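Local coordinates for protein galactonate dehydratase (Zobellia galactanivorans, PDB 5OLC) that is an enolase-superfamily protein of the mandelate racemase/muconate lactonizing type, combining an N-terminal domain with a barrel-like C-terminal domain, at residues K10-E15 with K43-D48; F222-F227 with T246-S251; F227-S232 with G253-L258. All coordinates share one frame; numbering follows the deposited sequence.

Overall arrangement
Interaction 1 lies on the far side of the chain's centre from the other two, in the N-terminal domain, its centre about 45 Å from that of interaction 2 and 34 Å from that of interaction 3. It is an antiparallel strand pair, partly buried, with isoleucines inside and lysines outside. Interactions 2 and 3 are both buried in the barrel domain, share Phe227, and both use strand 224-228. Interaction 2 joins this strand to 250-252 through parallel backbone bonds and apolar side chains. Interaction 3 begins where these strands end, and there carboxylates replace the aliphatic groups. Between them, Ser251 O probably accepts a hydrogen bond from Glu229 N.

Interaction 1: residues K10-E15 with K43-D48; sequences KIKKIE and KITLDD
Thr45 O is gripped by two successive backbone amides, Lys12 N at 2.9 Å and Lys13 N at 3.1 Å, both lying in its carbonyl plane. The Lys13 bond is the straighter, with an N-H...O angle of 171°. Thr45 N answers with a 2.9 Å bond to Lys13 O, while beyond the doubled site Asp47 N donates to Lys10 O. The extra residue shifts the register by one, so that Ile11 faces Leu46 whereas Ile14 faces Ile44.

The side chains divide the pair into two unlike faces. On one, Ile14 and Ile44 lie side by side and point the same way, CG2 of Ile14 being 3.9 Å from CG1 of Ile44. The other branch of Ile44 reaches across to Ile11, CG2 to CG2 at 3.7 Å; it can do so because it stands anti to its own backbone N. Helix 101-120 covers this side, with Ile109 and Ala112 against Ile44 and Ile116 against Leu46.

On the opposite face Lys13 lays CG, CD and CE along the hydroxyl of Thr45, CG nearest to OG1 at 3.3 Å. Lys12 has CG between its backbone N and carbonyl carbon (chi1 81°), which carries the chain past Thr45 O and Leu46 O; NZ ends in a weak 3.4 Å bond to Leu46 O. Near the other end of the pair, Glu15 N bonds to Lys43 O, but the carboxylate of Glu15 is taken by Tyr17, and Lys43 makes a cation-pi contact with Tyr51. Two consecutive residues, Lys12 and Lys13, opposite the single Thr45 form a classic beta bulge, set here between strands 11-22 and 36-46 of the three-stranded antiparallel sheet in the N-terminal domain of this enolase-superfamily protein.

Interaction 2: residues F222-F227 with T246-S251; sequences FDISWF and TTIPIS
Trp226 meets Pro249 and Ser251 where strand 224-228 runs parallel to strand 250-252, the two strands of a beta-alpha-beta crossover whose helix is 236-245. The side chain starts beside the proline: CB is 3.4 Å from Pro249 O and 4.2 Å from Pro249 CB. CG stands between the backbone N and the carbonyl carbon (chi1 79°), and from there the ring turns one face to Ser251 OG. CD1 comes to 3.3 Å from Ser251 OG, and NE1 lies almost as near, though at an angle too poor for a hydrogen bond; CG, CE2 and CD2 face the same hydroxyl from farther off. The hydroxyl thus sits over one face of the ring, displaced toward the rim above the pyrrole part, while its own polar partner is Gln275 OE1. Outside the pair, the indole packs edge-to-face with Tyr140 and also touches Met200 and Ile273 on neighbouring strands.

The chain turns a corner at Ser225, whose carbonyl is met by the ring of Pro249. Next to this corner the buried Ile224 and Ile248 touch through their CG2 methyls at 3.8 Å. The same methyl of Ile248, anti to its own backbone N, also approaches Ile224 O and the backbone of Phe227.

Phe227 directs its side chain to the same face of the sheet as Ile250, whose CD1 reaches the CB of Phe227 at 4.1 Å. Ile250 in turn leans on Tyr239, Leu242 and Arg243 of the crossover helix. The backbone of Phe227 is held at both ends by Pro249 and Ser251: its N donates to Pro249 O at 2.8 Å, and its O accepts a bond from Ser251 N, also at 2.8 Å.

Interaction 3: residues F227-S232 with G253-L258; sequences FEEPVS and GECEYL
Glu229 OE2 accepts a hydrogen bond from Gly253 N at 3.0 Å, a nearly straight bond (N-H...O 167°) in which the amide meets the oxygen close to the direction of its C-O bond. The bend at chi2 (-85°) turns the carboxylate toward the backbone of the loop, and its other oxygen, OE1, lies 3.4 Å from Cys255 SG. Glu254 crosses over this side chain, its OE1 being 3.4 Å from Glu229 CG. The same OE1 comes to 3.0 Å from Glu228 OE2, two acceptors facing one another with their carboxylate planes nearly perpendicular. Lys172 forms a salt bridge with Glu228 OE2, and Asp202 also touches Glu228 and Glu254. Such a group of acidic residues at the C-terminal ends of the barrel strands is consistent with the metal site of enolase-superfamily proteins.

Farther out, a type I turn from Gly253 to Glu256, closed by Glu256 N bonding to Gly253 O at 2.8 Å, presents Glu254 and Cys255 toward Glu229. Arg98 of a neighbouring subunit also meets this turn, bonding to Cys255 O and forming a salt bridge with Glu256. The contact lies at the ends of strands 224-228 and 250-252, with Tyr239 of helix 236-245 packed against Glu229 and residues 253-258 leading into helix 258-267.

Interaction 1: residues K10-E15 with K43-D48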
ATOM      1  N   LYS A  10     -32.364  28.481  28.315  1.00 58.31           N
ATOM      2  CA  LYS A  10     -30.969  28.560  28.736  1.00 55.88           C
ATOM      3  C   LYS A  10     -30.607  27.721  29.979  1.00 59.12           C
ATOM      4  O   LYS A  10     -31.476  27.386  30.789  1.00 56.71           O
ATOM      5  CB  LYS A  10     -30.561  30.027  28.945  1.00 56.57           C
ATOM      6  CG  LYS A  10     -31.472  31.059  28.281  1.00 63.29           C
ATOM      7  CD  LYS A  10     -30.984  31.581  26.923  1.00 67.01           C
ATOM      8  CE  LYS A  10     -30.635  33.063  26.940  1.00 80.57           C
ATOM      9  NZ  LYS A  10     -31.815  33.970  27.143  1.00 87.37           N
ATOM     10  N   ILE A  11     -29.292  27.398  30.115  1.00 57.07           N
ATOM     11  CA  ILE A  11     -28.680  26.666  31.236  1.00 56.52           C
ATOM     12  C   ILE A  11     -28.460  27.658  32.371  1.00 55.96           C
ATOM     13  O   ILE A  11     -27.808  28.683  32.152  1.00 53.15           O
ATOM     14  CB  ILE A  11     -27.335  25.974  30.815  1.00 60.16           C
ATOM     15  CG1 ILE A  11     -27.565  24.821  29.786  1.00 60.90           C
ATOM     16  CG2 ILE A  11     -26.534  25.479  32.041  1.00 60.06           C
ATOM     17  CD1 ILE A  11     -26.293  24.434  28.906  1.00 63.23           C
ATOM     18  N   LYS A  12     -28.996  27.356  33.573  1.00 53.11           N
ATOM     19  CA  LYS A  12     -28.769  28.234  34.724  1.00 54.21           C
ATOM     20  C   LYS A  12     -27.685  27.649  35.671  1.00 60.11           C
ATOM     21  O   LYS A  12     -26.814  28.413  36.119  1.00 60.18           O
ATOM     22  CB  LYS A  12     -30.066  28.667  35.460  1.00 56.66           C
ATOM     23  CG  LYS A  12     -30.691  27.694  36.462  1.00 67.07           C
ATOM     24  CD  LYS A  12     -31.520  28.453  37.501  1.00 70.64           C
ATOM     25  CE  LYS A  12     -32.036  27.582  38.625  1.00 83.51           C
ATOM     26  NZ  LYS A  12     -33.235  26.773  38.247  1.00 95.50           N
ATOM     27  N   LYS A  13     -27.693  26.307  35.912  1.00 56.39           N
ATOM     28  CA  LYS A  13     -26.707  25.685  36.787  1.00 56.10           C
ATOM     29  C   LYS A  13     -26.315  24.218  36.436  1.00 61.90           C
ATOM     30  O   LYS A  13     -27.167  23.313  36.442  1.00 61.91           O
ATOM     31  CB  LYS A  13     -27.144  25.794  38.273  1.00 57.55           C
ATOM     32  CG  LYS A  13     -28.401  25.028  38.691  1.00 52.07           C
ATOM     33  CD  LYS A  13     -28.956  25.588  39.992  1.00 56.34           C
ATOM     34  CE  LYS A  13     -29.948  24.666  40.655  1.00 60.29           C
ATOM     35  NZ  LYS A  13     -31.166  25.389  41.126  1.00 68.97           N
ATOM     36  N   ILE A  14     -24.986  23.999  36.191  1.00 57.99           N
ATOM     37  CA  ILE A  14     -24.376  22.673  35.977  1.00 56.96           C
ATOM     38  C   ILE A  14     -23.807  22.262  37.354  1.00 57.60           C
ATOM     39  O   ILE A  14     -23.046  23.024  37.947  1.00 56.13           O
ATOM     40  CB  ILE A  14     -23.282  22.636  34.848  1.00 59.94           C
ATOM     41  CG1 ILE A  14     -23.804  23.184  33.498  1.00 59.33           C
ATOM     42  CG2 ILE A  14     -22.733  21.206  34.664  1.00 60.84           C
ATOM     43  CD1 ILE A  14     -22.763  23.867  32.673  1.00 60.02           C
ATOM     44  N   GLU A  15     -24.204  21.080  37.869  1.00 53.29           N
ATOM     45  CA  GLU A  15     -23.774  20.614  39.189  1.00 52.23           C
ATOM     46  C   GLU A  15     -23.142  19.216  39.192  1.00 54.73           C
ATOM     47  O   GLU A  15     -23.860  18.214  39.271  1.00 52.98           O
ATOM     48  CB  GLU A  15     -24.925  20.691  40.204  1.00 54.07           C
ATOM     49  CG  GLU A  15     -25.188  22.103  40.719  1.00 71.21           C
ATOM     50  CD  GLU A  15     -26.569  22.419  41.269  1.00 95.93           C
ATOM     51  OE1 GLU A  15     -27.405  21.495  41.413  1.00 85.05           O
ATOM     52  OE2 GLU A  15     -26.814  23.612  41.557  1.00 94.85           O
ATOM     53  N   LYS A  43     -25.848  17.227  36.972  1.00 49.77           N
ATOM     54  CA  LYS A  43     -27.220  17.683  36.882  1.00 49.07           C
ATOM     55  C   LYS A  43     -27.178  19.085  36.262  1.00 54.17           C
ATOM     56  O   LYS A  43     -26.687  20.044  36.873  1.00 52.89           O
ATOM     57  CB  LYS A  43     -27.911  17.705  38.251  1.00 50.81           C
ATOM     58  CG  LYS A  43     -29.431  17.868  38.191  1.00 42.94           C
ATOM     59  CD  LYS A  43     -29.912  18.471  39.481  1.00 44.46           C
ATOM     60  CE  LYS A  43     -31.382  18.258  39.709  1.00 54.92           C
ATOM     61  NZ  LYS A  43     -31.740  18.325  41.156  1.00 58.12           N
ATOM     62  N   ILE A  44     -27.651  19.185  35.017  1.00 52.46           N
ATOM     63  CA  ILE A  44     -27.744  20.474  34.345  1.00 52.19           C
ATOM     64  C   ILE A  44     -29.189  20.866  34.507  1.00 57.18           C
ATOM     65  O   ILE A  44     -30.080  20.069  34.204  1.00 57.27           O
ATOM     66  CB  ILE A  44     -27.293  20.472  32.851  1.00 54.67           C
ATOM     67  CG1 ILE A  44     -25.864  19.901  32.703  1.00 54.16           C
ATOM     68  CG2 ILE A  44     -27.394  21.907  32.249  1.00 54.79           C
ATOM     69  CD1 ILE A  44     -25.548  19.347  31.408  1.00 54.71           C
ATOM     70  N   THR A  45     -29.416  22.076  35.035  1.00 54.02           N
ATOM     71  CA  THR A  45     -30.754  22.618  35.223  1.00 53.38           C
ATOM     72  C   THR A  45     -30.875  23.958  34.465  1.00 54.08           C
ATOM     73  O   THR A  45     -29.985  24.822  34.513  1.00 49.74           O
ATOM     74  CB  THR A  45     -31.215  22.662  36.718  1.00 66.11           C
ATOM     75  OG1 THR A  45     -31.162  23.997  37.216  1.00 72.01           O
ATOM     76  CG2 THR A  45     -30.447  21.698  37.644  1.00 62.88           C
ATOM     77  N   LEU A  46     -32.008  24.089  33.756  1.00 52.32           N
ATOM     78  CA  LEU A  46     -32.377  25.243  32.949  1.00 52.22           C
ATOM     79  C   LEU A  46     -33.062  26.310  33.808  1.00 55.78           C
ATOM     80  O   LEU A  46     -33.508  26.002  34.927  1.00 55.63           O
ATOM     81  CB  LEU A  46     -33.317  24.794  31.819  1.00 52.59           C
ATOM     82  CG  LEU A  46     -32.861  23.640  30.885  1.00 57.87           C
ATOM     83  CD1 LEU A  46     -33.855  23.442  29.760  1.00 57.72           C
ATOM     84  CD2 LEU A  46     -31.462  23.880  30.304  1.00 59.86           C
ATOM     85  N   ASP A  47     -33.171  27.565  33.275  1.00 50.44           N
ATOM     86  CA  ASP A  47     -33.838  28.688  33.948  1.00 49.22           C
ATOM     87  C   ASP A  47     -35.246  28.282  34.426  1.00 53.37           C
ATOM     88  O   ASP A  47     -35.667  28.684  35.507  1.00 54.19           O
ATOM     89  CB  ASP A  47     -33.963  29.909  33.008  1.00 51.07           C
ATOM     90  CG  ASP A  47     -32.696  30.592  32.519  1.00 65.52           C
ATOM     91  OD1 ASP A  47     -31.622  30.372  33.122  1.00 67.65           O
ATOM     92  OD2 ASP A  47     -32.791  31.397  31.568  1.00 72.67           O
ATOM     93  N   ASP A  48     -35.952  27.467  33.625  1.00 50.10           N
ATOM     94  CA  ASP A  48     -37.306  26.945  33.858  1.00 49.79           C
ATOM     95  C   ASP A  48     -37.357  25.692  34.771  1.00 52.36           C
ATOM     96  O   ASP A  48     -38.397  25.046  34.867  1.00 54.01           O
ATOM     97  CB  ASP A  48     -37.984  26.660  32.507  1.00 51.47           C
ATOM     98  CG  ASP A  48     -37.059  25.916  31.590  1.00 69.51           C
ATOM     99  OD1 ASP A  48     -36.769  24.754  31.873  1.00 71.81           O
ATOM    100  OD2 ASP A  48     -36.492  26.557  30.667  1.00 78.44           O
TER

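Interaction 2: residues F222-F227 with T246-S251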
ATOM      1  N   PHE A 222     -14.717 -23.989  24.005  1.00 78.97           N
ATOM      2  CA  PHE A 222     -15.758 -23.617  24.966  1.00 78.46           C
ATOM      3  C   PHE A 222     -16.797 -22.631  24.399  1.00 80.43           C
ATOM      4  O   PHE A 222     -17.562 -22.046  25.178  1.00 79.54           O
ATOM      5  CB  PHE A 222     -15.120 -23.089  26.269  1.00 80.46           C
ATOM      6  CG  PHE A 222     -14.063 -24.005  26.844  1.00 82.12           C
ATOM      7  CD1 PHE A 222     -14.416 -25.204  27.455  1.00 85.95           C
ATOM      8  CD2 PHE A 222     -12.714 -23.685  26.748  1.00 83.45           C
ATOM      9  CE1 PHE A 222     -13.435 -26.066  27.962  1.00 86.61           C
ATOM     10  CE2 PHE A 222     -11.735 -24.545  27.264  1.00 86.29           C
ATOM     11  CZ  PHE A 222     -12.103 -25.724  27.873  1.00 84.73           C
ATOM     12  N   ASP A 223     -16.854 -22.489  23.044  1.00 75.77           N
ATOM     13  CA  ASP A 223     -17.768 -21.602  22.303  1.00 75.00           C
ATOM     14  C   ASP A 223     -17.821 -20.190  22.910  1.00 77.12           C
ATOM     15  O   ASP A 223     -18.775 -19.833  23.620  1.00 76.18           O
ATOM     16  CB  ASP A 223     -19.172 -22.228  22.142  1.00 77.37           C
ATOM     17  CG  ASP A 223     -20.203 -21.346  21.439  1.00 95.48           C
ATOM     18  OD1 ASP A 223     -20.077 -21.147  20.212  1.00 97.72           O
ATOM     19  OD2 ASP A 223     -21.141 -20.860  22.121  1.00102.07           O
ATOM     20  N   ILE A 224     -16.766 -19.405  22.660  1.00 72.43           N
ATOM     21  CA  ILE A 224     -16.702 -18.041  23.184  1.00 71.19           C
ATOM     22  C   ILE A 224     -17.289 -17.075  22.167  1.00 73.45           C
ATOM     23  O   ILE A 224     -16.843 -17.049  21.016  1.00 73.43           O
ATOM     24  CB  ILE A 224     -15.293 -17.639  23.703  1.00 73.66           C
ATOM     25  CG1 ILE A 224     -14.739 -18.672  24.727  1.00 73.86           C
ATOM     26  CG2 ILE A 224     -15.276 -16.209  24.261  1.00 73.73           C
ATOM     27  CD1 ILE A 224     -15.686 -19.093  25.929  1.00 79.85           C
ATOM     28  N   SER A 225     -18.318 -16.316  22.594  1.00 67.95           N
ATOM     29  CA  SER A 225     -19.016 -15.344  21.756  1.00 67.12           C
ATOM     30  C   SER A 225     -18.114 -14.189  21.311  1.00 70.64           C
ATOM     31  O   SER A 225     -18.237 -13.749  20.171  1.00 70.49           O
ATOM     32  CB  SER A 225     -20.293 -14.861  22.423  1.00 69.57           C
ATOM     33  OG  SER A 225     -21.181 -15.960  22.561  1.00 77.79           O
ATOM     34  N   TRP A 226     -17.185 -13.734  22.182  1.00 66.20           N
ATOM     35  CA  TRP A 226     -16.189 -12.719  21.835  1.00 65.47           C
ATOM     36  C   TRP A 226     -15.097 -12.555  22.907  1.00 70.74           C
ATOM     37  O   TRP A 226     -15.302 -12.906  24.070  1.00 70.46           O
ATOM     38  CB  TRP A 226     -16.796 -11.344  21.423  1.00 63.26           C
ATOM     39  CG  TRP A 226     -17.252 -10.447  22.531  1.00 63.54           C
ATOM     40  CD1 TRP A 226     -16.470  -9.805  23.442  1.00 66.17           C
ATOM     41  CD2 TRP A 226     -18.585  -9.970  22.741  1.00 63.46           C
ATOM     42  NE1 TRP A 226     -17.244  -9.021  24.260  1.00 65.53           N
ATOM     43  CE2 TRP A 226     -18.552  -9.111  23.859  1.00 66.87           C
ATOM     44  CE3 TRP A 226     -19.825 -10.244  22.140  1.00 64.97           C
ATOM     45  CZ2 TRP A 226     -19.704  -8.507  24.375  1.00 66.20           C
ATOM     46  CZ3 TRP A 226     -20.964  -9.635  22.643  1.00 66.24           C
ATOM     47  CH2 TRP A 226     -20.896  -8.767  23.739  1.00 66.79           C
ATOM     48  N   PHE A 227     -13.940 -11.998  22.489  1.00 67.33           N
ATOM     49  CA  PHE A 227     -12.808 -11.692  23.343  1.00 66.94           C
ATOM     50  C   PHE A 227     -12.667 -10.167  23.414  1.00 69.60           C
ATOM     51  O   PHE A 227     -12.311  -9.515  22.427  1.00 67.85           O
ATOM     52  CB  PHE A 227     -11.527 -12.391  22.838  1.00 69.17           C
ATOM     53  CG  PHE A 227     -10.326 -12.427  23.769  1.00 71.30           C
ATOM     54  CD1 PHE A 227     -10.380 -11.841  25.032  1.00 74.79           C
ATOM     55  CD2 PHE A 227      -9.137 -13.035  23.373  1.00 73.72           C
ATOM     56  CE1 PHE A 227      -9.275 -11.864  25.876  1.00 75.86           C
ATOM     57  CE2 PHE A 227      -8.030 -13.064  24.227  1.00 76.62           C
ATOM     58  CZ  PHE A 227      -8.105 -12.472  25.468  1.00 74.87           C
ATOM     59  N   THR A 246      -7.441 -16.455  15.259  1.00 70.56           N
ATOM     60  CA  THR A 246      -8.475 -17.092  16.083  1.00 69.56           C
ATOM     61  C   THR A 246      -9.883 -16.956  15.466  1.00 72.29           C
ATOM     62  O   THR A 246     -10.159 -16.021  14.704  1.00 71.10           O
ATOM     63  CB  THR A 246      -8.416 -16.646  17.555  1.00 76.74           C
ATOM     64  OG1 THR A 246      -9.185 -17.566  18.335  1.00 73.83           O
ATOM     65  CG2 THR A 246      -8.920 -15.220  17.783  1.00 76.03           C
ATOM     66  N   THR A 247     -10.761 -17.915  15.802  1.00 69.02           N
ATOM     67  CA  THR A 247     -12.151 -17.943  15.340  1.00 68.82           C
ATOM     68  C   THR A 247     -13.037 -17.055  16.220  1.00 72.68           C
ATOM     69  O   THR A 247     -14.043 -16.539  15.733  1.00 72.86           O
ATOM     70  CB  THR A 247     -12.687 -19.381  15.231  1.00 77.91           C
ATOM     71  OG1 THR A 247     -12.769 -19.979  16.526  1.00 78.52           O
ATOM     72  CG2 THR A 247     -11.853 -20.250  14.303  1.00 78.50           C
ATOM     73  N   ILE A 248     -12.659 -16.881  17.515  1.00 68.35           N
ATOM     74  CA  ILE A 248     -13.376 -16.064  18.509  1.00 67.30           C
ATOM     75  C   ILE A 248     -13.380 -14.579  18.084  1.00 67.74           C
ATOM     76  O   ILE A 248     -12.297 -14.003  17.923  1.00 68.32           O
ATOM     77  CB  ILE A 248     -12.798 -16.244  19.946  1.00 70.40           C
ATOM     78  CG1 ILE A 248     -12.663 -17.733  20.339  1.00 71.05           C
ATOM     79  CG2 ILE A 248     -13.627 -15.452  20.970  1.00 70.85           C
ATOM     80  CD1 ILE A 248     -11.770 -18.008  21.558  1.00 77.47           C
ATOM     81  N   PRO A 249     -14.571 -13.948  17.913  1.00 60.19           N
ATOM     82  CA  PRO A 249     -14.612 -12.528  17.510  1.00 58.87           C
ATOM     83  C   PRO A 249     -13.913 -11.598  18.493  1.00 58.49           C
ATOM     84  O   PRO A 249     -13.959 -11.829  19.697  1.00 57.88           O
ATOM     85  CB  PRO A 249     -16.105 -12.232  17.396  1.00 60.75           C
ATOM     86  CG  PRO A 249     -16.731 -13.554  17.203  1.00 65.29           C
ATOM     87  CD  PRO A 249     -15.932 -14.489  18.044  1.00 61.10           C
ATOM     88  N   ILE A 250     -13.203 -10.591  17.964  1.00 51.64           N
ATOM     89  CA  ILE A 250     -12.384  -9.657  18.742  1.00 49.43           C
ATOM     90  C   ILE A 250     -13.117  -8.346  18.999  1.00 52.34           C
ATOM     91  O   ILE A 250     -13.555  -7.679  18.061  1.00 50.70           O
ATOM     92  CB  ILE A 250     -10.981  -9.467  18.075  1.00 51.08           C
ATOM     93  CG1 ILE A 250     -10.244 -10.828  17.835  1.00 50.28           C
ATOM     94  CG2 ILE A 250     -10.098  -8.465  18.822  1.00 50.83           C
ATOM     95  CD1 ILE A 250      -9.949 -11.765  19.078  1.00 51.35           C
ATOM     96  N   SER A 251     -13.266  -8.011  20.289  1.00 50.22           N
ATOM     97  CA  SER A 251     -13.921  -6.805  20.793  1.00 51.03           C
ATOM     98  C   SER A 251     -12.890  -5.818  21.282  1.00 57.27           C
ATOM     99  O   SER A 251     -11.842  -6.231  21.783  1.00 56.76           O
ATOM    100  CB  SER A 251     -14.832  -7.150  21.958  1.00 54.23           C
ATOM    101  OG  SER A 251     -16.190  -7.166  21.560  1.00 62.51           O
TER

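Interaction 3: residues F227-S232 with G253-L258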
ATOM      1  N   PHE A 227     -13.940 -11.998  22.489  1.00 67.33           N
ATOM      2  CA  PHE A 227     -12.808 -11.692  23.343  1.00 66.94           C
ATOM      3  C   PHE A 227     -12.667 -10.167  23.414  1.00 69.60           C
ATOM      4  O   PHE A 227     -12.311  -9.515  22.427  1.00 67.85           O
ATOM      5  CB  PHE A 227     -11.527 -12.391  22.838  1.00 69.17           C
ATOM      6  CG  PHE A 227     -10.326 -12.427  23.769  1.00 71.30           C
ATOM      7  CD1 PHE A 227     -10.380 -11.841  25.032  1.00 74.79           C
ATOM      8  CD2 PHE A 227      -9.137 -13.035  23.373  1.00 73.72           C
ATOM      9  CE1 PHE A 227      -9.275 -11.864  25.876  1.00 75.86           C
ATOM     10  CE2 PHE A 227      -8.030 -13.064  24.227  1.00 76.62           C
ATOM     11  CZ  PHE A 227      -8.105 -12.472  25.468  1.00 74.87           C
ATOM     12  N   GLU A 228     -12.997  -9.613  24.599  1.00 66.76           N
ATOM     13  CA  GLU A 228     -12.972  -8.186  24.914  1.00 66.81           C
ATOM     14  C   GLU A 228     -11.603  -7.731  25.384  1.00 70.04           C
ATOM     15  O   GLU A 228     -10.974  -8.399  26.207  1.00 68.76           O
ATOM     16  CB  GLU A 228     -14.060  -7.831  25.942  1.00 68.47           C
ATOM     17  CG  GLU A 228     -14.535  -6.390  25.837  1.00 81.13           C
ATOM     18  CD  GLU A 228     -15.623  -5.989  26.813  1.00104.77           C
ATOM     19  OE1 GLU A 228     -16.754  -6.509  26.688  1.00 93.32           O
ATOM     20  OE2 GLU A 228     -15.360  -5.120  27.676  1.00103.06           O
ATOM     21  N   GLU A 229     -11.151  -6.583  24.836  1.00 67.53           N
ATOM     22  CA  GLU A 229      -9.859  -5.939  25.095  1.00 68.01           C
ATOM     23  C   GLU A 229      -8.696  -6.984  25.258  1.00 72.62           C
ATOM     24  O   GLU A 229      -8.082  -7.052  26.328  1.00 73.06           O
ATOM     25  CB  GLU A 229      -9.985  -4.963  26.290  1.00 69.48           C
ATOM     26  CG  GLU A 229     -10.810  -3.720  25.990  1.00 81.61           C
ATOM     27  CD  GLU A 229     -10.079  -2.558  25.339  1.00104.24           C
ATOM     28  OE1 GLU A 229      -9.200  -1.959  26.002  1.00 98.10           O
ATOM     29  OE2 GLU A 229     -10.444  -2.191  24.199  1.00 94.77           O
ATOM     30  N   PRO A 230      -8.426  -7.845  24.234  1.00 68.76           N
ATOM     31  CA  PRO A 230      -7.392  -8.892  24.393  1.00 68.56           C
ATOM     32  C   PRO A 230      -5.951  -8.417  24.592  1.00 72.67           C
ATOM     33  O   PRO A 230      -5.199  -9.070  25.310  1.00 72.88           O
ATOM     34  CB  PRO A 230      -7.529  -9.707  23.112  1.00 69.95           C
ATOM     35  CG  PRO A 230      -8.099  -8.755  22.123  1.00 73.97           C
ATOM     36  CD  PRO A 230      -9.067  -7.948  22.908  1.00 69.75           C
ATOM     37  N   VAL A 231      -5.557  -7.323  23.924  1.00 68.97           N
ATOM     38  CA  VAL A 231      -4.223  -6.725  24.040  1.00 69.06           C
ATOM     39  C   VAL A 231      -4.363  -5.219  24.334  1.00 73.80           C
ATOM     40  O   VAL A 231      -5.487  -4.725  24.474  1.00 74.61           O
ATOM     41  CB  VAL A 231      -3.281  -7.016  22.833  1.00 73.26           C
ATOM     42  CG1 VAL A 231      -3.015  -8.513  22.663  1.00 73.08           C
ATOM     43  CG2 VAL A 231      -3.800  -6.388  21.539  1.00 73.04           C
ATOM     44  N   SER A 232      -3.230  -4.498  24.432  1.00 69.38           N
ATOM     45  CA  SER A 232      -3.179  -3.058  24.677  1.00 68.44           C
ATOM     46  C   SER A 232      -4.011  -2.285  23.620  1.00 71.96           C
ATOM     47  O   SER A 232      -3.872  -2.585  22.423  1.00 72.35           O
ATOM     48  CB  SER A 232      -1.729  -2.586  24.643  1.00 72.02           C
ATOM     49  OG  SER A 232      -1.615  -1.172  24.656  1.00 83.29           O
ATOM     50  N   GLY A 253     -12.253  -1.113  22.052  1.00 59.48           N
ATOM     51  CA  GLY A 253     -12.605   0.284  21.865  1.00 59.82           C
ATOM     52  C   GLY A 253     -13.023   0.959  23.144  1.00 65.88           C
ATOM     53  O   GLY A 253     -13.332   2.150  23.111  1.00 66.31           O
ATOM     54  N   GLU A 254     -13.042   0.211  24.288  1.00 62.89           N
ATOM     55  CA  GLU A 254     -13.370   0.761  25.615  1.00 62.53           C
ATOM     56  C   GLU A 254     -12.602   2.074  25.754  1.00 66.70           C
ATOM     57  O   GLU A 254     -13.202   3.125  25.952  1.00 66.93           O
ATOM     58  CB  GLU A 254     -12.857  -0.163  26.730  1.00 64.04           C
ATOM     59  CG  GLU A 254     -13.676  -1.394  27.055  1.00 76.83           C
ATOM     60  CD  GLU A 254     -13.249  -2.042  28.363  1.00 99.76           C
ATOM     61  OE1 GLU A 254     -13.154  -3.290  28.400  1.00 91.63           O
ATOM     62  OE2 GLU A 254     -12.989  -1.305  29.346  1.00 94.05           O
ATOM     63  N   CYS A 255     -11.269   1.992  25.532  1.00 63.02           N
ATOM     64  CA  CYS A 255     -10.261   3.046  25.623  1.00 62.72           C
ATOM     65  C   CYS A 255     -10.141   3.924  24.351  1.00 64.17           C
ATOM     66  O   CYS A 255      -9.207   4.730  24.250  1.00 62.62           O
ATOM     67  CB  CYS A 255      -8.919   2.437  26.018  1.00 63.42           C
ATOM     68  SG  CYS A 255      -9.040   1.171  27.307  1.00 67.49           S
ATOM     69  N   GLU A 256     -11.101   3.800  23.408  1.00 59.78           N
ATOM     70  CA  GLU A 256     -11.127   4.623  22.195  1.00 59.10           C
ATOM     71  C   GLU A 256     -12.093   5.792  22.350  1.00 62.77           C
ATOM     72  O   GLU A 256     -13.197   5.626  22.865  1.00 61.46           O
ATOM     73  CB  GLU A 256     -11.416   3.792  20.941  1.00 60.31           C
ATOM     74  CG  GLU A 256     -10.195   3.092  20.371  1.00 67.73           C
ATOM     75  CD  GLU A 256      -9.112   3.966  19.760  1.00 82.46           C
ATOM     76  OE1 GLU A 256      -9.405   5.122  19.383  1.00 59.65           O
ATOM     77  OE2 GLU A 256      -7.965   3.481  19.638  1.00 82.03           O
ATOM     78  N   TYR A 257     -11.636   6.987  21.966  1.00 60.81           N
ATOM     79  CA  TYR A 257     -12.366   8.241  22.127  1.00 61.54           C
ATOM     80  C   TYR A 257     -12.525   8.989  20.808  1.00 64.70           C
ATOM     81  O   TYR A 257     -11.584   9.077  20.014  1.00 64.82           O
ATOM     82  CB  TYR A 257     -11.636   9.140  23.153  1.00 64.64           C
ATOM     83  CG  TYR A 257     -11.511   8.546  24.545  1.00 69.39           C
ATOM     84  CD1 TYR A 257     -10.489   7.652  24.857  1.00 72.00           C
ATOM     85  CD2 TYR A 257     -12.384   8.918  25.563  1.00 71.19           C
ATOM     86  CE1 TYR A 257     -10.381   7.088  26.130  1.00 73.71           C
ATOM     87  CE2 TYR A 257     -12.281   8.371  26.844  1.00 72.63           C
ATOM     88  CZ  TYR A 257     -11.278   7.455  27.122  1.00 82.58           C
ATOM     89  OH  TYR A 257     -11.161   6.935  28.388  1.00 86.41           O
ATOM     90  N   LEU A 258     -13.719   9.547  20.593  1.00 61.03           N
ATOM     91  CA  LEU A 258     -14.153  10.345  19.435  1.00 60.75           C
ATOM     92  C   LEU A 258     -14.292   9.552  18.130  1.00 63.13           C
ATOM     93  O   LEU A 258     -13.868   8.392  18.028  1.00 62.48           O
ATOM     94  CB  LEU A 258     -13.273  11.604  19.203  1.00 61.02           C
ATOM     95  CG  LEU A 258     -13.102  12.575  20.374  1.00 66.64           C
ATOM     96  CD1 LEU A 258     -12.259  13.767  19.960  1.00 67.52           C
ATOM     97  CD2 LEU A 258     -14.454  13.069  20.902  1.00 69.49           C
TER